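Local coordinates for hypoxic response protein 1 (Mycobacterium tuberculosis, PDB 1Y5H), which is of unknown function: a secreted, homodimeric CBS-domain protein of the hypoxic response that probably binds zinc and, unlike some relatives, does not seem to bind AMP, at residues Arg11-Ala16 with Gly118-Ala123; Thr19-His24 with Gly40-Cys45; Arg50-Leu55 with Leu79-Ile84; Ser83-Asp88 with His103-Val108. All blocks are in the same frame, centred on the assembly; numbering follows the deposited sequence.

Contact 1: residues Arg11-Ala16 with Gly118-Ala123; sequences RDIMNA and GIVTEA
N15 and I119 face each other as an antiparallel hydrogen-bonded pair, and the side chains of M14, N15 and V120 settle around that junction. N15 N donates to I119 O at 2.9 Å and almost straight, 173° at the hydrogen; I119 N returns a bond to N15 O at 3.1 Å. N15 CG lies anti to its carbonyl carbon (chi1 -63°), which puts it beside the backbone N and lets ND2 add a weak, bent bond to the same I119 O at 3.2 Å. Backbone N and side-chain ND2 of one residue thus converge on that oxygen.

The tightest packing is at V120, whose two methyls split between two partners. CG2, beside its own backbone N, presses on M14 CB at 3.2 Å, closer than usual for two carbons. CG1, anti to the backbone N, meets I13 CD1 at 3.9 Å, with the two side chains crossing at about a right angle. I13 CG1 and the CG of selenomethionine M14 both take the crowded position between N and C. Beyond CG the M14 chain runs extended, and its SE lies 3.9 Å from G118 CA, where glycine leaves room for it.

The chain's first strand, 15-16, therefore joins the sheet of the second CBS repeat at the outer edge of strand 115-121. The polar part is two backbone bonds and a weak amide bond; the I13, M14 and V120 contacts are apolar, and no charged pair joins the segments, consistent with a junction held by strand pairing and apolar packing.

Contact 2: residues Thr19-His24 with Gly40-Cys45; sequences TCVGEH and GALPIC
C20 holds SG anti to its backbone N (chi1 -159°) while C45 turns its SG beside the backbone N (chi1 -64°), and the two sulfurs meet in a disulfide of 2.0 Å. The torsion about the S-S bond is 88°, close to the relaxed right angle. C20 SG also rests against the ring of P43, 3.9 Å from CB. V21 places CG1 anti to N and CG2 beside it, so that CG2 reaches L42 CD1 at 3.9 Å in an oblique crossing. I44, bent at both torsions, brings CD1 up against V21 CB at 3.6 Å; these two side chains run side by side and point the same way.

The backbones lie parallel, V21 paired with I44 and G22 with C45, as the two strands of a beta-alpha-beta unit whose crossover is helix 27-37. Y33 of that helix touches both V21 and L42. V21 uses both of its polar backbone atoms here: its N donates to P43 O nearly along the C=O axis, and its O accepts an almost straight bond from C45 N at 2.9 Å in the carbonyl plane. One step on, E23 N donates to C45 O, 2.9 Å away, from above the carbonyl plane.

The disulfide bridges a residue just before the first strand and the last residue of the second, linking covalently what the parallel bonds already join. E23 keeps CG in the crowded position between N and C, then extends; its CB leans on I44 CG2, and its carboxylate OE1 forms a salt bridge with R81.

Contact 3: residues Arg50-Leu55 with Leu79-Ile84; sequences RLHGML and LARDSI
A classic beta bulge places both H52 and G53 opposite I44 on the neighbouring strand, and the glycine backbone there packs directly against the turn at 80-83. At G53's phi and psi of 160° and -174° a side chain would strike the preceding carbonyl oxygen, and one would also run into A80 O. With only hydrogens to fit, G53 CA approaches A80 O at 3.4 Å in a well-aligned CA-H...O contact, 166° at the hydrogen. Just beyond the bulge M54 N donates to S83 O, 3.1 Å away and in the carbonyl plane. This is the one direct hydrogen bond between the two segments.

A80 to S83 form a type I turn, closed by S83 N to A80 O, so A80 O serves both the turn and the glycine. The turn lies on the way to strand 87-88 of the other sheet, whereas strand 51-56 is an edge strand of the sheet with 41-45. A water lies 2.8 Å from M54 O and is also hydrogen-bonded to S83 OG, which sits beside its own backbone N.

Toward the core, L55 CG is anti to its backbone N, carrying CD1 to L79 CB at 3.6 Å in an oblique crossing. Near the surface the H52 ring and the extended R81 chain lie side by side, H52 CD2 and R81 NE meeting edge to edge at 4.0 Å with their planes well inclined. H52 ND1 donates to R50 O, while the R81 guanidinium is engaged with E23; guanidinium and carboxylate would probably pull the ionisation of H52 in opposite directions.

Contact 4: residues Ser83-Asp88 with His103-Val108; sequences SIYYVD and HQVRRV
Y85 and H103 slide past each other in opposite directions as an offset stack, ring centroids 4.7 Å apart and planes 29° from parallel. The offset puts Y85 CB over the imidazole, with the CG-CD2 side of the phenol beside it: CB sits 3.6 Å from the H103 ring centroid in a CH-pi contact, while H103 CB lies over a face of the Y85 ring near its rim. Y85 reaches this pose with CG in the crowded position between N and C (chi1 46°).

At the far end the phenol meets V105 tip to tip, OH to CG1 at 3.4 Å. In the plane of the ring, a water bonds to Y85 OH at 2.6 Å and donates to R107 O, tying the hydroxyl to the strand backbone.

These residues span a beta-alpha-beta unit of the second CBS repeat: strand 87-88, helix 93-103 and strand 107-112. A Schellman motif with Q104 at positive phi ends the helix, just past H103, a zinc ligand by similarity. V108 CG1 packs on Y86 CA at 3.6 Å and touches V87 CG1, the valine side chains crossing at about a right angle, while V99 of the helix touches Y85, V87 and V108.

Contacts 2 and 3 belong largely to the sheet of the first CBS repeat and contacts 1 and 4 to that of the second. Contacts 2 and 3 lie closest, centres 8 Å apart, joined by a probable hydrogen bond between H52 N and I44 O at 2.7 Å. Contact 3 hands over to contact 4 through the shared S83 and I84, and M54 CB packs on Y85 OH at 3.5 Å. Contact 4 meets contact 1 on adjacent strands, with V108 N probably bonded to V120 O at 2.8 Å. Contact 1 closes a chain loop that holds the other three. Of the zinc ligands inferred by similarity, H103 lies in contact 4, and H128 has its side chain about 4 Å from that of I13 in contact 1.

Contact 1: residues Arg11-Ala16 with Gly118-Ala123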
# COMPACT_ATOMS: atom_id res chain seq x y z
N ARG A 11 24.35 -8.36 5.34
CA ARG A 11 24.29 -9.79 5.61
C ARG A 11 24.05 -10.08 7.09
O ARG A 11 23.41 -11.06 7.45
CB ARG A 11 25.58 -10.47 5.15
CG ARG A 11 25.59 -11.99 5.33
CD ARG A 11 26.95 -12.60 5.01
NE ARG A 11 27.33 -12.44 3.61
CZ ARG A 11 26.75 -13.07 2.59
NH1 ARG A 11 25.75 -13.92 2.81
NH2 ARG A 11 27.17 -12.86 1.35
N ASP A 12 24.58 -9.20 7.94
CA ASP A 12 24.45 -9.33 9.39
C ASP A 12 23.05 -9.10 9.94
O ASP A 12 22.68 -9.70 10.96
CB ASP A 12 25.41 -8.36 10.08
CG ASP A 12 26.87 -8.75 9.90
OD1 ASP A 12 27.73 -7.86 10.06
OD2 ASP A 12 27.14 -9.93 9.62
N ILE A 13 22.27 -8.24 9.30
CA ILE A 13 20.94 -7.93 9.80
C ILE A 13 19.78 -8.33 8.88
O ILE A 13 18.62 -8.16 9.24
CB ILE A 13 20.80 -6.42 10.09
CG1 ILE A 13 20.94 -5.62 8.80
CG2 ILE A 13 21.89 -5.98 11.08
CD1 ILE A 13 20.79 -4.12 8.99
N MSE A 14 20.09 -8.86 7.71
CA MSE A 14 19.04 -9.23 6.76
C MSE A 14 18.26 -10.48 7.15
O MSE A 14 18.72 -11.30 7.94
CB MSE A 14 19.65 -9.48 5.38
CG MSE A 14 20.52 -10.72 5.32
SE MSE A 14 21.25 -11.03 3.58
CE MSE A 14 21.94 -12.82 3.86
N ASN A 15 17.07 -10.60 6.57
CA ASN A 15 16.22 -11.76 6.77
C ASN A 15 16.65 -12.66 5.64
O ASN A 15 16.31 -12.44 4.47
CB ASN A 15 14.75 -11.38 6.61
CG ASN A 15 14.29 -10.38 7.66
OD1 ASN A 15 14.22 -10.69 8.85
ND2 ASN A 15 13.99 -9.16 7.22
N ALA A 16 17.45 -13.67 5.97
CA ALA A 16 17.97 -14.58 4.97
C ALA A 16 17.02 -15.73 4.65
O ALA A 16 16.17 -16.09 5.46
CB ALA A 16 19.31 -15.13 5.44
N GLY A 118 18.74 -12.22 0.65
CA GLY A 118 17.90 -11.80 1.76
C GLY A 118 17.25 -10.46 1.52
O GLY A 118 17.43 -9.85 0.46
N ILE A 119 16.47 -10.01 2.50
CA ILE A 119 15.78 -8.73 2.45
C ILE A 119 16.05 -8.00 3.76
O ILE A 119 15.97 -8.61 4.83
CB ILE A 119 14.24 -8.91 2.31
CG1 ILE A 119 13.88 -9.43 0.91
CG2 ILE A 119 13.53 -7.60 2.62
CD1 ILE A 119 14.04 -8.40 -0.21
N VAL A 120 16.36 -6.71 3.69
CA VAL A 120 16.60 -5.95 4.90
C VAL A 120 15.54 -4.86 5.01
O VAL A 120 15.25 -4.17 4.03
CB VAL A 120 17.99 -5.28 4.89
CG1 VAL A 120 18.16 -4.44 6.14
CG2 VAL A 120 19.07 -6.34 4.83
N THR A 121 14.93 -4.72 6.18
CA THR A 121 13.91 -3.69 6.38
C THR A 121 14.45 -2.58 7.26
O THR A 121 15.46 -2.74 7.94
CB THR A 121 12.64 -4.25 7.07
OG1 THR A 121 12.91 -4.48 8.46
CG2 THR A 121 12.20 -5.54 6.41
N GLU A 122 13.77 -1.44 7.24
CA GLU A 122 14.19 -0.31 8.05
C GLU A 122 14.12 -0.70 9.52
O GLU A 122 14.96 -0.28 10.32
CB GLU A 122 13.29 0.89 7.77
CG GLU A 122 13.89 2.21 8.19
CD GLU A 122 13.13 3.39 7.63
OE1 GLU A 122 11.93 3.54 7.95
OE2 GLU A 122 13.73 4.18 6.87
N ALA A 123 13.14 -1.53 9.87
CA ALA A 123 12.98 -1.99 11.24
C ALA A 123 14.17 -2.83 11.67
O ALA A 123 14.59 -2.79 12.82
CB ALA A 123 11.69 -2.78 11.38

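Contact 2: residues Thr19-His24 with Gly40-Cys45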
# COMPACT_ATOMS: atom_id res chain seq x y z
N THR A 19 12.04 -16.35 -0.08
CA THR A 19 11.81 -16.83 -1.43
C THR A 19 11.57 -15.69 -2.40
O THR A 19 10.85 -14.74 -2.11
CB THR A 19 10.58 -17.76 -1.49
OG1 THR A 19 10.80 -18.89 -0.63
CG2 THR A 19 10.35 -18.25 -2.91
N CYS A 20 12.20 -15.77 -3.57
CA CYS A 20 12.03 -14.75 -4.58
C CYS A 20 10.91 -15.24 -5.50
O CYS A 20 10.92 -16.39 -5.96
CB CYS A 20 13.33 -14.57 -5.37
SG CYS A 20 13.42 -12.96 -6.23
N VAL A 21 9.93 -14.37 -5.73
CA VAL A 21 8.79 -14.71 -6.58
C VAL A 21 9.23 -14.68 -8.03
O VAL A 21 9.96 -13.78 -8.45
CB VAL A 21 7.64 -13.72 -6.35
CG1 VAL A 21 6.48 -14.04 -7.28
CG2 VAL A 21 7.20 -13.79 -4.90
N GLY A 22 8.80 -15.67 -8.81
CA GLY A 22 9.18 -15.73 -10.21
C GLY A 22 8.62 -14.58 -11.04
O GLY A 22 7.48 -14.17 -10.85
N GLU A 23 9.44 -14.08 -11.96
CA GLU A 23 9.03 -12.97 -12.82
C GLU A 23 7.82 -13.30 -13.70
O GLU A 23 7.10 -12.40 -14.12
CB GLU A 23 10.20 -12.56 -13.73
CG GLU A 23 10.66 -13.68 -14.66
CD GLU A 23 11.55 -13.20 -15.80
OE1 GLU A 23 11.10 -12.33 -16.58
OE2 GLU A 23 12.68 -13.70 -15.93
N HIS A 24 7.60 -14.58 -13.98
CA HIS A 24 6.47 -14.97 -14.82
C HIS A 24 5.19 -15.27 -14.05
O HIS A 24 4.17 -15.60 -14.66
CB HIS A 24 6.85 -16.19 -15.67
CG HIS A 24 8.04 -15.96 -16.55
ND1 HIS A 24 8.06 -14.99 -17.54
CD2 HIS A 24 9.26 -16.54 -16.58
CE1 HIS A 24 9.24 -14.99 -18.12
NE2 HIS A 24 9.99 -15.92 -17.56
N GLY A 40 4.08 -5.94 2.01
CA GLY A 40 3.65 -5.10 0.90
C GLY A 40 4.62 -5.01 -0.26
O GLY A 40 4.40 -4.25 -1.19
N ALA A 41 5.70 -5.79 -0.20
CA ALA A 41 6.70 -5.78 -1.27
C ALA A 41 7.36 -7.15 -1.38
O ALA A 41 7.71 -7.76 -0.37
CB ALA A 41 7.74 -4.70 -1.02
N LEU A 42 7.53 -7.61 -2.62
CA LEU A 42 8.13 -8.91 -2.89
C LEU A 42 9.28 -8.79 -3.88
O LEU A 42 9.21 -8.04 -4.84
CB LEU A 42 7.10 -9.85 -3.52
CG LEU A 42 5.82 -10.24 -2.79
CD1 LEU A 42 4.83 -10.85 -3.78
CD2 LEU A 42 6.15 -11.23 -1.68
N PRO A 43 10.38 -9.53 -3.63
CA PRO A 43 11.51 -9.46 -4.57
C PRO A 43 11.12 -10.37 -5.73
O PRO A 43 10.58 -11.46 -5.52
CB PRO A 43 12.68 -10.00 -3.74
CG PRO A 43 12.01 -10.98 -2.82
CD PRO A 43 10.74 -10.26 -2.41
N ILE A 44 11.36 -9.92 -6.96
CA ILE A 44 11.01 -10.69 -8.15
C ILE A 44 12.28 -11.12 -8.89
O ILE A 44 13.15 -10.29 -9.15
CB ILE A 44 10.11 -9.84 -9.10
CG1 ILE A 44 8.89 -9.33 -8.33
CG2 ILE A 44 9.69 -10.66 -10.31
CD1 ILE A 44 8.05 -10.42 -7.68
N CYS A 45 12.37 -12.40 -9.23
CA CYS A 45 13.56 -12.92 -9.90
C CYS A 45 13.33 -13.69 -11.18
O CYS A 45 12.25 -14.23 -11.43
CB CYS A 45 14.33 -13.85 -8.97
SG CYS A 45 15.02 -13.13 -7.46

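Contact 3: residues Arg50-Leu55 with Leu79-Ile84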
# COMPACT_ATOMS: atom_id res chain seq x y z
N ARG A 50 18.10 -14.61 -9.77
CA ARG A 50 18.61 -13.35 -10.31
C ARG A 50 17.54 -12.27 -10.13
O ARG A 50 16.47 -12.36 -10.71
CB ARG A 50 18.95 -13.52 -11.78
N LEU A 51 17.86 -11.25 -9.34
CA LEU A 51 16.92 -10.16 -9.06
C LEU A 51 16.53 -9.29 -10.25
O LEU A 51 17.38 -8.71 -10.92
CB LEU A 51 17.48 -9.26 -7.96
CG LEU A 51 16.57 -8.09 -7.55
CD1 LEU A 51 15.36 -8.63 -6.81
CD2 LEU A 51 17.35 -7.14 -6.65
N HIS A 52 15.22 -9.16 -10.48
CA HIS A 52 14.70 -8.34 -11.57
C HIS A 52 14.10 -7.04 -11.06
O HIS A 52 14.04 -6.05 -11.78
CB HIS A 52 13.64 -9.12 -12.35
CG HIS A 52 14.20 -10.00 -13.42
ND1 HIS A 52 15.33 -10.77 -13.24
CD2 HIS A 52 13.79 -10.23 -14.69
CE1 HIS A 52 15.58 -11.44 -14.35
NE2 HIS A 52 14.66 -11.14 -15.24
N GLY A 53 13.66 -7.05 -9.81
CA GLY A 53 13.08 -5.86 -9.21
C GLY A 53 12.21 -6.18 -8.02
O GLY A 53 12.19 -7.32 -7.56
N MSE A 54 11.54 -5.16 -7.49
CA MSE A 54 10.64 -5.32 -6.35
C MSE A 54 9.23 -4.99 -6.82
O MSE A 54 9.03 -4.07 -7.63
CB MSE A 54 11.01 -4.36 -5.21
CG MSE A 54 12.31 -4.66 -4.48
SE MSE A 54 12.27 -6.26 -3.40
CE MSE A 54 11.04 -5.71 -2.03
N LEU A 55 8.26 -5.73 -6.32
CA LEU A 55 6.86 -5.51 -6.66
C LEU A 55 6.13 -5.17 -5.37
O LEU A 55 6.24 -5.91 -4.39
CB LEU A 55 6.24 -6.78 -7.26
CG LEU A 55 4.76 -6.66 -7.64
CD1 LEU A 55 4.61 -5.78 -8.87
CD2 LEU A 55 4.17 -8.05 -7.90
N LEU A 79 5.81 -5.54 -14.00
CA LEU A 79 5.71 -4.36 -13.14
C LEU A 79 6.97 -4.15 -12.30
O LEU A 79 7.36 -3.01 -12.03
CB LEU A 79 4.50 -4.48 -12.21
CG LEU A 79 3.11 -4.24 -12.82
CD1 LEU A 79 2.83 -5.26 -13.92
CD2 LEU A 79 2.06 -4.33 -11.73
N ALA A 80 7.61 -5.24 -11.88
CA ALA A 80 8.80 -5.13 -11.04
C ALA A 80 10.04 -4.58 -11.74
O ALA A 80 10.92 -4.00 -11.09
CB ALA A 80 9.11 -6.49 -10.42
N ARG A 81 10.13 -4.76 -13.06
CA ARG A 81 11.29 -4.27 -13.80
C ARG A 81 11.42 -2.75 -13.78
O ARG A 81 12.41 -2.21 -14.26
CB ARG A 81 11.27 -4.77 -15.24
CG ARG A 81 11.62 -6.24 -15.38
CD ARG A 81 11.19 -6.78 -16.74
NE ARG A 81 11.04 -8.23 -16.70
CZ ARG A 81 10.06 -8.90 -17.29
NH1 ARG A 81 9.13 -8.24 -17.97
NH2 ARG A 81 10.00 -10.21 -17.19
N ASP A 82 10.41 -2.06 -13.25
CA ASP A 82 10.45 -0.60 -13.15
C ASP A 82 11.15 -0.18 -11.87
O ASP A 82 11.56 0.98 -11.72
CB ASP A 82 9.04 0.01 -13.10
CG ASP A 82 8.21 -0.29 -14.33
OD1 ASP A 82 8.79 -0.55 -15.41
OD2 ASP A 82 6.97 -0.25 -14.21
N SER A 83 11.29 -1.12 -10.93
CA SER A 83 11.88 -0.81 -9.64
C SER A 83 13.07 -1.68 -9.25
O SER A 83 12.93 -2.61 -8.46
CB SER A 83 10.80 -0.94 -8.55
OG SER A 83 9.63 -0.22 -8.90
N ILE A 84 14.25 -1.37 -9.79
CA ILE A 84 15.41 -2.16 -9.44
C ILE A 84 16.40 -1.41 -8.55
O ILE A 84 17.10 -0.49 -8.97
CB ILE A 84 16.15 -2.71 -10.68
CG1 ILE A 84 17.28 -3.64 -10.23
CG2 ILE A 84 16.68 -1.57 -11.53
CD1 ILE A 84 17.96 -4.40 -11.36
O HOH W 1 8.16 -1.55 -6.74

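Contact 4: residues Ser83-Asp88 with His103-Val108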
# COMPACT_ATOMS: atom_id res chain seq x y z
N SER A 83 11.29 -1.12 -10.93
CA SER A 83 11.88 -0.81 -9.64
C SER A 83 13.07 -1.68 -9.25
O SER A 83 12.93 -2.61 -8.46
CB SER A 83 10.80 -0.94 -8.55
OG SER A 83 9.63 -0.22 -8.90
N ILE A 84 14.25 -1.37 -9.79
CA ILE A 84 15.41 -2.16 -9.44
C ILE A 84 16.40 -1.41 -8.55
O ILE A 84 17.10 -0.49 -8.97
CB ILE A 84 16.15 -2.71 -10.68
CG1 ILE A 84 17.28 -3.64 -10.23
CG2 ILE A 84 16.68 -1.57 -11.53
CD1 ILE A 84 17.96 -4.40 -11.36
N TYR A 85 16.43 -1.82 -7.29
CA TYR A 85 17.33 -1.25 -6.31
C TYR A 85 17.72 -2.40 -5.41
O TYR A 85 16.96 -3.35 -5.25
CB TYR A 85 16.66 -0.11 -5.53
CG TYR A 85 15.27 -0.42 -5.02
CD1 TYR A 85 15.07 -1.06 -3.80
CD2 TYR A 85 14.14 -0.07 -5.77
CE1 TYR A 85 13.78 -1.35 -3.34
CE2 TYR A 85 12.86 -0.36 -5.32
CZ TYR A 85 12.68 -1.00 -4.11
OH TYR A 85 11.41 -1.30 -3.68
N TYR A 86 18.91 -2.31 -4.83
CA TYR A 86 19.40 -3.36 -3.95
C TYR A 86 20.71 -2.91 -3.34
O TYR A 86 21.24 -1.87 -3.71
CB TYR A 86 19.64 -4.66 -4.74
CG TYR A 86 20.62 -4.54 -5.90
CD1 TYR A 86 22.01 -4.52 -5.69
CD2 TYR A 86 20.15 -4.48 -7.21
CE1 TYR A 86 22.90 -4.45 -6.78
CE2 TYR A 86 21.03 -4.41 -8.29
CZ TYR A 86 22.39 -4.39 -8.07
OH TYR A 86 23.23 -4.34 -9.16
N VAL A 87 21.21 -3.70 -2.40
CA VAL A 87 22.49 -3.43 -1.78
C VAL A 87 23.27 -4.73 -1.77
O VAL A 87 22.69 -5.83 -1.77
CB VAL A 87 22.35 -2.92 -0.32
CG1 VAL A 87 21.64 -1.58 -0.31
CG2 VAL A 87 21.61 -3.94 0.54
N ASP A 88 24.59 -4.60 -1.77
CA ASP A 88 25.48 -5.75 -1.73
C ASP A 88 25.46 -6.30 -0.31
O ASP A 88 25.19 -5.56 0.64
CB ASP A 88 26.89 -5.32 -2.12
CG ASP A 88 27.91 -6.43 -1.93
OD1 ASP A 88 27.77 -7.48 -2.59
OD2 ASP A 88 28.84 -6.24 -1.13
N HIS A 103 14.89 5.78 -3.03
CA HIS A 103 13.73 5.11 -3.61
C HIS A 103 12.46 5.19 -2.77
O HIS A 103 11.40 4.72 -3.20
CB HIS A 103 14.09 3.64 -3.88
CG HIS A 103 15.18 3.47 -4.89
ND1 HIS A 103 14.94 3.51 -6.25
CD2 HIS A 103 16.52 3.32 -4.74
CE1 HIS A 103 16.09 3.38 -6.89
NE2 HIS A 103 17.06 3.27 -6.01
N GLN A 104 12.55 5.79 -1.59
CA GLN A 104 11.40 5.95 -0.71
C GLN A 104 10.74 4.62 -0.35
O GLN A 104 9.52 4.47 -0.46
CB GLN A 104 10.36 6.88 -1.35
CG GLN A 104 10.78 8.33 -1.37
CD GLN A 104 10.78 8.95 0.01
OE1 GLN A 104 9.73 9.16 0.62
NE2 GLN A 104 11.97 9.25 0.53
N VAL A 105 11.55 3.66 0.10
CA VAL A 105 11.04 2.34 0.47
C VAL A 105 11.49 1.92 1.87
O VAL A 105 12.46 2.46 2.41
CB VAL A 105 11.50 1.26 -0.53
CG1 VAL A 105 10.78 1.46 -1.86
CG2 VAL A 105 13.01 1.34 -0.74
N ARG A 106 10.78 0.96 2.44
CA ARG A 106 11.09 0.48 3.78
C ARG A 106 11.89 -0.81 3.82
O ARG A 106 12.30 -1.26 4.89
N ARG A 107 12.08 -1.43 2.66
CA ARG A 107 12.86 -2.66 2.61
C ARG A 107 13.61 -2.74 1.29
O ARG A 107 13.16 -2.24 0.26
CB ARG A 107 11.96 -3.89 2.80
CG ARG A 107 10.95 -4.16 1.71
CD ARG A 107 10.19 -5.44 2.04
NE ARG A 107 9.51 -5.34 3.32
CZ ARG A 107 9.27 -6.37 4.13
NH1 ARG A 107 9.66 -7.59 3.80
NH2 ARG A 107 8.65 -6.17 5.28
N VAL A 108 14.77 -3.38 1.34
CA VAL A 108 15.64 -3.50 0.18
C VAL A 108 16.20 -4.91 0.04
O VAL A 108 16.50 -5.57 1.03
CB VAL A 108 16.82 -2.52 0.32
CG1 VAL A 108 17.81 -2.71 -0.81
CG2 VAL A 108 16.29 -1.09 0.33
O HOH W 2 10.69 -2.25 -1.36